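Enoyl-CoA hydratase subunit I (Geobacillus kaustophilus, PDB 2PBP) probably hydrates the double bond of enoyl-CoA thioesters, a step of fatty-acid beta-oxidation, as a hydro-lyase of the crotonase family. Local coordinates at residues A[90-95]-A[144-149]; A[60-65]-A[112-117]; A[208-213]-A[224-229]; A[49-54]-A[200-205]. All blocks are in the same frame, centred on the assembly; numbering follows the deposited sequence.

Contact 1 (A[90-95]-A[144-149])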
loop_
_atom_site.group_PDB
_atom_site.type_symbol
_atom_site.label_atom_id
_atom_site.label_comp_id
_atom_site.label_asym_id
_atom_site.label_seq_id
_atom_site.Cartn_x
_atom_site.Cartn_y
_atom_site.Cartn_z
ATOM N N ARG A 90 -11.163 -7.415 18.198
ATOM C CA ARG A 90 -10.499 -8.714 18.150
ATOM C C ARG A 90 -10.387 -9.181 16.703
ATOM O O ARG A 90 -9.414 -9.832 16.326
ATOM C CB ARG A 90 -11.268 -9.737 18.995
ATOM C CG ARG A 90 -11.175 -9.441 20.491
ATOM C CD ARG A 90 -12.128 -10.270 21.330
ATOM N NE ARG A 90 -11.805 -11.691 21.304
ATOM C CZ ARG A 90 -12.242 -12.567 22.204
ATOM N NH1 ARG A 90 -13.018 -12.164 23.201
ATOM N NH2 ARG A 90 -11.898 -13.843 22.109
ATOM N N LEU A 91 -11.380 -8.834 15.890
ATOM C CA LEU A 91 -11.362 -9.214 14.483
ATOM C C LEU A 91 -10.271 -8.433 13.758
ATOM O O LEU A 91 -9.613 -8.954 12.855
ATOM C CB LEU A 91 -12.724 -8.937 13.835
ATOM C CG LEU A 91 -13.880 -9.852 14.246
ATOM C CD1 LEU A 91 -15.155 -9.424 13.532
ATOM C CD2 LEU A 91 -13.539 -11.299 13.899
ATOM N N SER A 92 -10.075 -7.186 14.177
ATOM C CA SER A 92 -9.075 -6.310 13.581
ATOM C C SER A 92 -7.637 -6.791 13.759
ATOM O O SER A 92 -6.769 -6.449 12.955
ATOM C CB SER A 92 -9.191 -4.901 14.170
ATOM O OG SER A 92 -10.471 -4.343 13.940
ATOM N N ILE A 93 -7.376 -7.577 14.801
ATOM C CA ILE A 93 -6.016 -8.044 15.045
ATOM C C ILE A 93 -5.697 -9.474 14.608
ATOM O O ILE A 93 -4.648 -10.012 14.963
ATOM C CB ILE A 93 -5.632 -7.885 16.533
ATOM C CG1 ILE A 93 -6.516 -8.772 17.411
ATOM C CG2 ILE A 93 -5.762 -6.426 16.939
ATOM C CD1 ILE A 93 -6.011 -8.971 18.839
ATOM N N VAL A 94 -6.596 -10.087 13.847
ATOM C CA VAL A 94 -6.363 -11.441 13.345
ATOM C C VAL A 94 -5.167 -11.347 12.398
ATOM O O VAL A 94 -5.148 -10.511 11.495
ATOM C CB VAL A 94 -7.602 -11.967 12.597
ATOM C CG1 VAL A 94 -7.282 -13.280 11.887
ATOM C CG2 VAL A 94 -8.740 -12.170 13.587
ATOM N N LYS A 95 -4.162 -12.192 12.606
ATOM C CA LYS A 95 -2.961 -12.137 11.777
ATOM C C LYS A 95 -2.989 -12.961 10.500
ATOM O O LYS A 95 -2.311 -12.623 9.529
ATOM C CB LYS A 95 -1.737 -12.523 12.612
ATOM C CG LYS A 95 -1.407 -11.497 13.685
ATOM C CD LYS A 95 -0.111 -11.824 14.399
ATOM C CE LYS A 95 0.210 -10.783 15.457
ATOM N NZ LYS A 95 0.375 -9.425 14.872
ATOM N N THR A 144 -17.077 4.061 9.670
ATOM C CA THR A 144 -16.702 5.434 9.340
ATOM C C THR A 144 -15.193 5.584 9.187
ATOM O O THR A 144 -14.720 6.428 8.426
ATOM C CB THR A 144 -17.177 6.443 10.411
ATOM O OG1 THR A 144 -16.482 6.208 11.641
ATOM C CG2 THR A 144 -18.669 6.312 10.641
ATOM N N GLN A 145 -14.440 4.756 9.904
ATOM C CA GLN A 145 -12.986 4.826 9.856
ATOM C C GLN A 145 -12.385 4.156 8.628
ATOM O O GLN A 145 -11.657 4.788 7.860
ATOM C CB GLN A 145 -12.390 4.197 11.119
ATOM C CG GLN A 145 -12.891 4.817 12.419
ATOM C CD GLN A 145 -12.692 6.321 12.457
ATOM O OE1 GLN A 145 -13.657 7.090 12.404
ATOM N NE2 GLN A 145 -11.439 6.750 12.534
ATOM N N ARG A 146 -12.690 2.877 8.443
ATOM C CA ARG A 146 -12.146 2.145 7.308
ATOM C C ARG A 146 -12.584 2.697 5.955
ATOM O O ARG A 146 -11.781 2.748 5.023
ATOM C CB ARG A 146 -12.493 0.657 7.419
ATOM C CG ARG A 146 -11.786 -0.058 8.578
ATOM C CD ARG A 146 -11.855 -1.573 8.413
ATOM N NE ARG A 146 -10.988 -2.289 9.349
ATOM C CZ ARG A 146 -11.363 -2.726 10.548
ATOM N NH1 ARG A 146 -12.601 -2.526 10.981
ATOM N NH2 ARG A 146 -10.493 -3.369 11.318
ATOM N N LEU A 147 -13.838 3.124 5.835
ATOM C CA LEU A 147 -14.302 3.666 4.559
ATOM C C LEU A 147 -13.561 4.959 4.216
ATOM O O LEU A 147 -13.128 5.152 3.080
ATOM C CB LEU A 147 -15.814 3.937 4.586
ATOM C CG LEU A 147 -16.423 4.270 3.216
ATOM C CD1 LEU A 147 -16.376 3.027 2.335
ATOM C CD2 LEU A 147 -17.869 4.739 3.365
ATOM N N THR A 148 -13.409 5.840 5.201
ATOM C CA THR A 148 -12.725 7.110 4.984
ATOM C C THR A 148 -11.263 6.914 4.579
ATOM O O THR A 148 -10.752 7.614 3.704
ATOM C CB THR A 148 -12.789 7.992 6.247
ATOM O OG1 THR A 148 -14.161 8.283 6.550
ATOM C CG2 THR A 148 -12.038 9.302 6.028
ATOM N N LYS A 149 -10.588 5.965 5.215
ATOM C CA LYS A 149 -9.192 5.711 4.881
ATOM C C LYS A 149 -9.061 5.162 3.464
ATOM O O LYS A 149 -8.078 5.432 2.776
ATOM C CB LYS A 149 -8.567 4.733 5.880
ATOM C CG LYS A 149 -8.404 5.309 7.284
ATOM C CD LYS A 149 -7.558 4.405 8.164
ATOM C CE LYS A 149 -7.406 4.972 9.572
ATOM N NZ LYS A 149 -6.738 6.307 9.590
HETATM O O HOH W 1 -13.420 -4.824 12.952
#
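One direct hydrogen bond at the surface, with a water beside it, ties Ser-92, on helix 86-92, to Arg-146 of helix 143-151, two helices packed around the core of the crotonase fold. The backbones stay well apart, with 11.0 Å between Ser-92 CA and Arg-146 CA, and the long arginine arm spans the distance. Its chain is stretched from CG to NE and brings one edge of the guanidinium group up to the serine. Arg-146 NH2 donates to Ser-92 OG over 2.8 Å with an N-H...O angle of 154°, and the oxygen lies only 5° out of the guanidinium plane, so the bond is made at the edge of the flat group. Ser-92 CB sits at the same edge, 3.5 Å from Arg-146 NH2.

The hydroxyl is also bonded to Trp-88 O, one turn back in the chain, which ties the acceptor of the arginine to the backbone. On the way across, the arginine side chain packs on Leu-115 and Ser-116 near the end of helix 109-115. Within helix 143-151, Thr-148 OG1 turns back to donate to Thr-144 O at 2.7 Å. A water closes a small ring beside the direct bond: it stands 3.1 Å from Ser-92 OG and accepts from Arg-146 NH1, also at 3.1 Å, so that both terminal nitrogens of the guanidinium are engaged.

Contact 2 (A[60-65]-A[112-117])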
loop_
_atom_site.group_PDB
_atom_site.type_symbol
_atom_site.label_atom_id
_atom_site.label_comp_id
_atom_site.label_asym_id
_atom_site.label_seq_id
_atom_site.Cartn_x
_atom_site.Cartn_y
_atom_site.Cartn_z
ATOM N N ARG A 60 -29.003 -15.347 0.164
ATOM C CA ARG A 60 -28.805 -14.226 -0.746
ATOM C C ARG A 60 -28.025 -13.050 -0.165
ATOM O O ARG A 60 -27.605 -12.159 -0.902
ATOM C CB ARG A 60 -30.155 -13.729 -1.282
ATOM C CG ARG A 60 -30.885 -12.726 -0.396
ATOM C CD ARG A 60 -31.999 -12.049 -1.191
ATOM N NE ARG A 60 -32.545 -10.863 -0.530
ATOM C CZ ARG A 60 -33.396 -10.891 0.490
ATOM N NH1 ARG A 60 -33.811 -12.050 0.981
ATOM N NH2 ARG A 60 -33.836 -9.755 1.015
ATOM N N ALA A 61 -27.823 -13.038 1.148
ATOM C CA ALA A 61 -27.087 -11.943 1.768
ATOM C C ALA A 61 -25.773 -12.393 2.387
ATOM O O ALA A 61 -25.633 -13.541 2.813
ATOM C CB ALA A 61 -27.946 -11.275 2.832
ATOM N N PHE A 62 -24.805 -11.482 2.415
ATOM C CA PHE A 62 -23.518 -11.755 3.038
ATOM C C PHE A 62 -23.824 -11.575 4.518
ATOM O O PHE A 62 -23.705 -12.510 5.309
ATOM C CB PHE A 62 -22.474 -10.731 2.580
ATOM C CG PHE A 62 -21.156 -10.817 3.315
ATOM C CD1 PHE A 62 -20.312 -11.910 3.146
ATOM C CD2 PHE A 62 -20.750 -9.781 4.155
ATOM C CE1 PHE A 62 -19.077 -11.971 3.799
ATOM C CE2 PHE A 62 -19.521 -9.830 4.814
ATOM C CZ PHE A 62 -18.680 -10.929 4.635
ATOM N N ALA A 63 -24.250 -10.366 4.877
ATOM C CA ALA A 63 -24.601 -10.055 6.258
ATOM C C ALA A 63 -25.253 -8.685 6.390
ATOM O O ALA A 63 -24.792 -7.707 5.806
ATOM C CB ALA A 63 -23.360 -10.120 7.145
ATOM N N ALA A 64 -26.342 -8.628 7.149
ATOM C CA ALA A 64 -27.035 -7.371 7.397
ATOM C C ALA A 64 -26.604 -6.941 8.796
ATOM O O ALA A 64 -25.886 -7.671 9.477
ATOM C CB ALA A 64 -28.548 -7.573 7.344
ATOM N N GLY A 65 -27.032 -5.762 9.226
ATOM C CA GLY A 65 -26.653 -5.303 10.550
ATOM C C GLY A 65 -27.562 -5.865 11.622
ATOM O O GLY A 65 -28.519 -6.581 11.319
ATOM N N GLU A 112 -19.054 -3.546 7.483
ATOM C CA GLU A 112 -17.927 -3.458 8.406
ATOM C C GLU A 112 -17.189 -4.791 8.538
ATOM O O GLU A 112 -15.974 -4.812 8.731
ATOM C CB GLU A 112 -18.409 -2.944 9.770
ATOM C CG GLU A 112 -18.814 -1.469 9.698
ATOM C CD GLU A 112 -19.580 -0.977 10.910
ATOM O OE1 GLU A 112 -20.590 -1.617 11.278
ATOM O OE2 GLU A 112 -19.180 0.058 11.485
ATOM N N LEU A 113 -17.915 -5.901 8.419
ATOM C CA LEU A 113 -17.283 -7.215 8.499
ATOM C C LEU A 113 -16.404 -7.425 7.262
ATOM O O LEU A 113 -15.264 -7.882 7.368
ATOM C CB LEU A 113 -18.343 -8.320 8.582
ATOM C CG LEU A 113 -17.823 -9.761 8.648
ATOM C CD1 LEU A 113 -16.952 -9.954 9.893
ATOM C CD2 LEU A 113 -19.004 -10.726 8.671
ATOM N N ALA A 114 -16.927 -7.084 6.088
ATOM C CA ALA A 114 -16.151 -7.243 4.862
ATOM C C ALA A 114 -14.902 -6.358 4.906
ATOM O O ALA A 114 -13.814 -6.786 4.523
ATOM C CB ALA A 114 -17.000 -6.890 3.642
ATOM N N LEU A 115 -15.063 -5.127 5.386
ATOM C CA LEU A 115 -13.945 -4.195 5.469
ATOM C C LEU A 115 -12.867 -4.675 6.445
ATOM O O LEU A 115 -11.701 -4.297 6.321
ATOM C CB LEU A 115 -14.448 -2.801 5.874
ATOM C CG LEU A 115 -15.317 -2.078 4.834
ATOM C CD1 LEU A 115 -15.936 -0.837 5.449
ATOM C CD2 LEU A 115 -14.472 -1.709 3.614
ATOM N N SER A 116 -13.258 -5.509 7.404
ATOM C CA SER A 116 -12.320 -6.044 8.388
ATOM C C SER A 116 -11.419 -7.115 7.771
ATOM O O SER A 116 -10.399 -7.483 8.346
ATOM C CB SER A 116 -13.071 -6.631 9.587
ATOM O OG SER A 116 -13.811 -5.634 10.268
ATOM N N CYS A 117 -11.799 -7.620 6.602
ATOM C CA CYS A 117 -10.994 -8.631 5.928
ATOM C C CYS A 117 -9.885 -7.943 5.136
ATOM O O CYS A 117 -9.929 -6.733 4.928
ATOM C CB CYS A 117 -11.872 -9.479 5.005
ATOM S SG CYS A 117 -13.072 -10.490 5.922
#
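Behind the patch where Phe-62 meets Leu-113 and Ala-114, Glu-112 O takes two bonds from one residue: Ser-116 OG donates to it at 2.8 Å, tilted from the carbonyl plane, and Ser-116 N adds a weak bond. Both bonds turn the serine back on the helix backbone. The contact itself is apolar and buried. Phe-62 sends its ring out to the helix through a chi1 of 172°, which sets CG opposite the backbone N, and CE2 does most of the touching. It reaches Leu-113 CD2 at 4.0 Å, the methyl approaching the ring obliquely, and Ala-114 CB at the same 4.0 Å. Ala-114 N meets the ring at its edge, near the ring plane.

This is crotonase-fold packing: helix 109-115 lies against the corner at which the chain turns at Phe-62, and Val-102 of strand 98-102 touches both Phe-62 and Ala-114. In relatives, the backbone just after this corner and the start of this helix form the oxyanion hole, so the contact probably lies beside the active site. Next to Leu-113, Glu-112 OE2 is held by Ala-141 N and Gly-143 N, while Leu-115 O and Cys-117 O both bond Lys-154 NZ of the second subunit.

Contact 3 (A[208-213]-A[224-229])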
loop_
_atom_site.group_PDB
_atom_site.type_symbol
_atom_site.label_atom_id
_atom_site.label_comp_id
_atom_site.label_asym_id
_atom_site.label_seq_id
_atom_site.Cartn_x
_atom_site.Cartn_y
_atom_site.Cartn_z
ATOM N N ILE A 208 3.938 -9.373 6.163
ATOM C CA ILE A 208 3.642 -8.335 5.178
ATOM C C ILE A 208 2.353 -7.652 5.624
ATOM O O ILE A 208 2.234 -6.422 5.589
ATOM C CB ILE A 208 3.430 -8.927 3.755
ATOM C CG1 ILE A 208 4.785 -9.193 3.092
ATOM C CG2 ILE A 208 2.582 -7.971 2.916
ATOM C CD1 ILE A 208 5.718 -7.974 2.862
ATOM N N LYS A 209 1.387 -8.464 6.039
ATOM C CA LYS A 209 0.109 -7.949 6.498
ATOM C C LYS A 209 0.315 -7.025 7.701
ATOM O O LYS A 209 -0.301 -5.961 7.781
ATOM C CB LYS A 209 -0.826 -9.108 6.864
ATOM C CG LYS A 209 -2.143 -8.668 7.482
ATOM C CD LYS A 209 -3.096 -9.845 7.667
ATOM C CE LYS A 209 -4.284 -9.437 8.520
ATOM N NZ LYS A 209 -5.314 -10.515 8.610
ATOM N N GLU A 210 1.179 -7.426 8.633
ATOM C CA GLU A 210 1.443 -6.596 9.806
ATOM C C GLU A 210 2.017 -5.252 9.382
ATOM O O GLU A 210 1.631 -4.207 9.905
ATOM C CB GLU A 210 2.445 -7.262 10.751
ATOM C CG GLU A 210 1.987 -8.552 11.380
ATOM C CD GLU A 210 2.972 -9.035 12.428
ATOM O OE1 GLU A 210 4.193 -8.919 12.184
ATOM O OE2 GLU A 210 2.530 -9.529 13.486
ATOM N N ALA A 211 2.954 -5.288 8.439
ATOM C CA ALA A 211 3.581 -4.065 7.952
ATOM C C ALA A 211 2.543 -3.163 7.290
ATOM O O ALA A 211 2.535 -1.953 7.506
ATOM C CB ALA A 211 4.696 -4.404 6.964
ATOM N N VAL A 212 1.664 -3.754 6.485
ATOM C CA VAL A 212 0.631 -2.979 5.813
ATOM C C VAL A 212 -0.314 -2.344 6.830
ATOM O O VAL A 212 -0.773 -1.218 6.639
ATOM C CB VAL A 212 -0.174 -3.857 4.826
ATOM C CG1 VAL A 212 -1.388 -3.094 4.308
ATOM C CG2 VAL A 212 0.718 -4.263 3.666
ATOM N N GLN A 213 -0.595 -3.058 7.918
ATOM C CA GLN A 213 -1.480 -2.534 8.952
ATOM C C GLN A 213 -0.868 -1.257 9.534
ATOM O O GLN A 213 -1.576 -0.292 9.811
ATOM C CB GLN A 213 -1.678 -3.554 10.083
ATOM C CG GLN A 213 -2.060 -4.972 9.657
ATOM C CD GLN A 213 -3.276 -5.040 8.746
ATOM O OE1 GLN A 213 -3.161 -4.917 7.523
ATOM N NE2 GLN A 213 -4.449 -5.238 9.340
ATOM N N MET A 224 8.471 2.264 8.247
ATOM C CA MET A 224 9.612 1.596 7.634
ATOM C C MET A 224 10.507 0.976 8.710
ATOM O O MET A 224 11.132 -0.060 8.485
ATOM C CB MET A 224 10.396 2.591 6.768
ATOM C CG MET A 224 9.672 2.916 5.456
ATOM S SD MET A 224 10.463 4.186 4.447
ATOM C CE MET A 224 11.954 3.330 3.971
ATOM N N GLN A 225 10.559 1.610 9.879
ATOM C CA GLN A 225 11.350 1.093 10.996
ATOM C C GLN A 225 10.800 -0.269 11.411
ATOM O O GLN A 225 11.555 -1.191 11.718
ATOM C CB GLN A 225 11.279 2.049 12.193
ATOM C CG GLN A 225 12.223 3.232 12.113
ATOM C CD GLN A 225 13.660 2.828 12.386
ATOM O OE1 GLN A 225 14.015 2.454 13.512
ATOM N NE2 GLN A 225 14.493 2.891 11.357
ATOM N N PHE A 226 9.474 -0.384 11.424
ATOM C CA PHE A 226 8.819 -1.633 11.802
ATOM C C PHE A 226 8.984 -2.645 10.672
ATOM O O PHE A 226 9.311 -3.807 10.899
ATOM C CB PHE A 226 7.329 -1.386 12.061
ATOM C CG PHE A 226 6.586 -2.602 12.544
ATOM C CD1 PHE A 226 6.475 -2.873 13.906
ATOM C CD2 PHE A 226 6.015 -3.486 11.637
ATOM C CE1 PHE A 226 5.802 -4.016 14.356
ATOM C CE2 PHE A 226 5.342 -4.629 12.074
ATOM C CZ PHE A 226 5.237 -4.893 13.436
ATOM N N GLU A 227 8.749 -2.185 9.449
ATOM C CA GLU A 227 8.855 -3.025 8.264
ATOM C C GLU A 227 10.174 -3.802 8.199
ATOM O O GLU A 227 10.176 -5.023 8.008
ATOM C CB GLU A 227 8.711 -2.149 7.021
ATOM C CG GLU A 227 8.793 -2.885 5.698
ATOM C CD GLU A 227 8.974 -1.916 4.549
ATOM O OE1 GLU A 227 10.002 -1.211 4.549
ATOM O OE2 GLU A 227 8.097 -1.848 3.658
ATOM N N ARG A 228 11.292 -3.102 8.363
ATOM C CA ARG A 228 12.595 -3.757 8.289
ATOM C C ARG A 228 12.838 -4.783 9.397
ATOM O O ARG A 228 13.614 -5.723 9.207
ATOM C CB ARG A 228 13.722 -2.713 8.257
ATOM C CG ARG A 228 13.869 -1.860 9.503
ATOM C CD ARG A 228 14.753 -0.646 9.226
ATOM N NE ARG A 228 14.170 0.211 8.197
ATOM C CZ ARG A 228 14.635 1.410 7.855
ATOM N NH1 ARG A 228 15.704 1.914 8.462
ATOM N NH2 ARG A 228 14.030 2.105 6.899
ATOM N N LYS A 229 12.190 -4.613 10.548
ATOM C CA LYS A 229 12.349 -5.578 11.633
ATOM C C LYS A 229 11.731 -6.901 11.180
ATOM O O LYS A 229 12.283 -7.976 11.433
ATOM C CB LYS A 229 11.667 -5.087 12.917
ATOM C CG LYS A 229 12.428 -3.978 13.630
ATOM C CD LYS A 229 13.773 -4.482 14.147
ATOM C CE LYS A 229 14.596 -3.355 14.750
ATOM N NZ LYS A 229 15.801 -3.861 15.452
#
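Phe-226 lies with its ring reaching across from helix 220-234 to helix 202-217, edge first toward Glu-210. The first torsion, -176°, points the phenyl group away from its own backbone N and carries it across to the neighbouring helix, where CE2 comes to rest 4.1 Å from Glu-210 CB, which sits near the ring plane. The same CE2 is 4.4 Å from Ala-211 N, which approaches obliquely. Glu-210 therefore offers the ring its aliphatic root; its extended chain carries the carboxylate elsewhere, OE2 into a salt bridge with Lys-95 and OE1 to Asn-230 ND2. Lys-214, one turn on from Glu-210, makes a cation-pi contact with the same phenyl ring.

Beside this, the two helices come close enough for Ala-211 CA and Glu-227 CA to be 5.4 Å apart. At this point Ala-211 CB lies 4.5 Å from Glu-227 CG, alongside the root of that side chain. Glu-227 then reaches beyond the pair, its carboxylate accepting bonds from Gly-142 N and Thr-144 OG1 of the second subunit. Two helices joined by a very short connection and packed this tightly form an alpha-alpha hairpin, part of the C-terminal helical region of the crotonase fold, which here packs against the second subunit.

Contact 4 (A[49-54]-A[200-205])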
loop_
_atom_site.group_PDB
_atom_site.type_symbol
_atom_site.label_atom_id
_atom_site.label_comp_id
_atom_site.label_asym_id
_atom_site.label_seq_id
_atom_site.Cartn_x
_atom_site.Cartn_y
_atom_site.Cartn_z
ATOM N N LYS A 49 -2.405 -24.917 10.512
ATOM C CA LYS A 49 -2.766 -25.674 9.315
ATOM C C LYS A 49 -3.583 -24.799 8.378
ATOM O O LYS A 49 -3.731 -25.102 7.193
ATOM C CB LYS A 49 -3.584 -26.908 9.695
ATOM C CG LYS A 49 -2.754 -28.033 10.277
ATOM C CD LYS A 49 -1.746 -28.513 9.252
ATOM C CE LYS A 49 -2.419 -28.989 7.963
ATOM N NZ LYS A 49 -1.452 -29.171 6.838
ATOM N N VAL A 50 -4.120 -23.717 8.928
ATOM C CA VAL A 50 -4.932 -22.783 8.163
ATOM C C VAL A 50 -4.081 -21.594 7.737
ATOM O O VAL A 50 -3.589 -20.835 8.573
ATOM C CB VAL A 50 -6.127 -22.287 9.000
ATOM C CG1 VAL A 50 -6.942 -21.280 8.206
ATOM C CG2 VAL A 50 -6.988 -23.468 9.405
ATOM N N ARG A 51 -3.912 -21.436 6.432
ATOM C CA ARG A 51 -3.105 -20.348 5.897
ATOM C C ARG A 51 -3.940 -19.175 5.397
ATOM O O ARG A 51 -3.436 -18.059 5.262
ATOM C CB ARG A 51 -2.222 -20.874 4.766
ATOM C CG ARG A 51 -1.293 -21.991 5.203
ATOM C CD ARG A 51 -0.313 -22.359 4.101
ATOM N NE ARG A 51 0.693 -23.305 4.573
ATOM C CZ ARG A 51 1.797 -23.617 3.900
ATOM N NH1 ARG A 51 2.041 -23.057 2.719
ATOM N NH2 ARG A 51 2.660 -24.484 4.412
ATOM N N VAL A 52 -5.213 -19.435 5.117
ATOM C CA VAL A 52 -6.128 -18.398 4.644
ATOM C C VAL A 52 -7.513 -18.664 5.221
ATOM O O VAL A 52 -7.949 -19.813 5.318
ATOM C CB VAL A 52 -6.236 -18.385 3.095
ATOM C CG1 VAL A 52 -7.070 -17.187 2.637
ATOM C CG2 VAL A 52 -4.850 -18.333 2.468
ATOM N N ILE A 53 -8.192 -17.595 5.615
ATOM C CA ILE A 53 -9.534 -17.693 6.171
ATOM C C ILE A 53 -10.476 -16.962 5.225
ATOM O O ILE A 53 -10.204 -15.832 4.819
ATOM C CB ILE A 53 -9.608 -17.028 7.567
ATOM C CG1 ILE A 53 -8.670 -17.751 8.537
ATOM C CG2 ILE A 53 -11.047 -17.033 8.078
ATOM C CD1 ILE A 53 -8.388 -17.002 9.838
ATOM N N VAL A 54 -11.575 -17.616 4.868
ATOM C CA VAL A 54 -12.567 -17.018 3.982
ATOM C C VAL A 54 -13.897 -16.883 4.714
ATOM O O VAL A 54 -14.370 -17.838 5.329
ATOM C CB VAL A 54 -12.784 -17.878 2.713
ATOM C CG1 VAL A 54 -13.951 -17.326 1.895
ATOM C CG2 VAL A 54 -11.515 -17.894 1.873
ATOM N N GLN A 200 1.844 -19.584 -0.815
ATOM C CA GLN A 200 2.872 -18.583 -0.546
ATOM C C GLN A 200 3.446 -18.847 0.848
ATOM O O GLN A 200 2.892 -19.645 1.604
ATOM C CB GLN A 200 2.258 -17.180 -0.605
ATOM C CG GLN A 200 1.787 -16.763 -1.997
ATOM C CD GLN A 200 2.932 -16.677 -2.991
ATOM O OE1 GLN A 200 3.481 -17.694 -3.413
ATOM N NE2 GLN A 200 3.302 -15.456 -3.361
ATOM N N PRO A 201 4.565 -18.190 1.200
ATOM C CA PRO A 201 5.189 -18.376 2.520
ATOM C C PRO A 201 4.274 -17.812 3.606
ATOM O O PRO A 201 4.030 -16.614 3.643
ATOM C CB PRO A 201 6.488 -17.570 2.414
ATOM C CG PRO A 201 6.725 -17.437 0.933
ATOM C CD PRO A 201 5.344 -17.245 0.385
ATOM N N PRO A 202 3.765 -18.668 4.510
ATOM C CA PRO A 202 2.873 -18.190 5.576
ATOM C C PRO A 202 3.443 -17.043 6.419
ATOM O O PRO A 202 2.732 -16.082 6.733
ATOM C CB PRO A 202 2.621 -19.451 6.403
ATOM C CG PRO A 202 2.701 -20.549 5.374
ATOM C CD PRO A 202 3.925 -20.130 4.575
ATOM N N LEU A 203 4.719 -17.142 6.784
ATOM C CA LEU A 203 5.355 -16.103 7.593
ATOM C C LEU A 203 5.477 -14.806 6.798
ATOM O O LEU A 203 5.314 -13.713 7.347
ATOM C CB LEU A 203 6.737 -16.564 8.066
ATOM C CG LEU A 203 6.729 -17.694 9.099
ATOM C CD1 LEU A 203 8.093 -18.369 9.139
ATOM C CD2 LEU A 203 6.350 -17.140 10.469
ATOM N N ALA A 204 5.757 -14.927 5.505
ATOM C CA ALA A 204 5.872 -13.746 4.661
ATOM C C ALA A 204 4.512 -13.055 4.550
ATOM O O ALA A 204 4.427 -11.835 4.689
ATOM C CB ALA A 204 6.399 -14.127 3.272
ATOM N N LEU A 205 3.442 -13.814 4.310
ATOM C CA LEU A 205 2.121 -13.190 4.203
ATOM C C LEU A 205 1.721 -12.528 5.525
ATOM O O LEU A 205 1.152 -11.436 5.544
ATOM C CB LEU A 205 1.051 -14.216 3.810
ATOM C CG LEU A 205 1.185 -14.931 2.462
ATOM C CD1 LEU A 205 -0.171 -15.522 2.075
ATOM C CD2 LEU A 205 1.655 -13.963 1.391
#
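Arg-51 and Pro-202 carry this surface contact by packing: the flat guanidinium group of Arg-51 rests on a corner of the proline ring. Pro-202 CG stands 3.4 Å above the guanidinium plane, shifted toward its rim, and is 3.5 Å from Arg-51 NE. Pro-202 CD comes in behind it, 3.9 Å from Arg-51 NH1. The arm, extended from CG to NE, crosses the proline at an angle and turns one face of the guanidinium to Pro-202 CG. The backbones are nearest here, Arg-51 CA and Pro-202 CA being 6.4 Å apart.

Polar interactions fix the guanidinium from beyond the two segments. Arg-51 NH1 donates to Ala-198 O and NH2 to Phe-255 O, which holds the group's rotation while its face meets the proline. Gln-200 O is 3.7 Å from Arg-51 NH1, a neighbour without a hydrogen bond. Gln-200 itself turns to the second subunit, its NE2 bonding Trp-161 O and Asn-134 OD1 there.

Among the backbone bonds, Leu-205 N to Pro-201 O at 2.9 Å opens helix 202-217, with Pro-201 at the N-cap. The arrangement joins the lead-in to strand 52-57, in the central sheet of the crotonase fold, to the first turn of helix 202-217, one of the fold's C-terminal helices.

Along the chain, contact 4 spans the longest interval, from 49-54 to 200-205, and both contact 1 and contact 2 fall within it; the segments of contacts 1 and 2 alternate in the chain. Contact 3 comes last. Contacts 1 and 2 have centres 13 Å apart and touch directly, as where Leu-91 packs on Leu-113. Contact 1 reaches contact 3, about 17 Å away between centres, through a probable hydrogen bond of Val-94 O with Lys-209 NZ. Contacts 3 and 4 share helix 202-217, also about 17 Å between centres. Contacts 1 and 2 thus belong to the crotonase core and contact 3 to the C-terminal helices, while contact 4 joins the central sheet to helix 202-217; contacts 2, 3 and 4 also meet the second subunit.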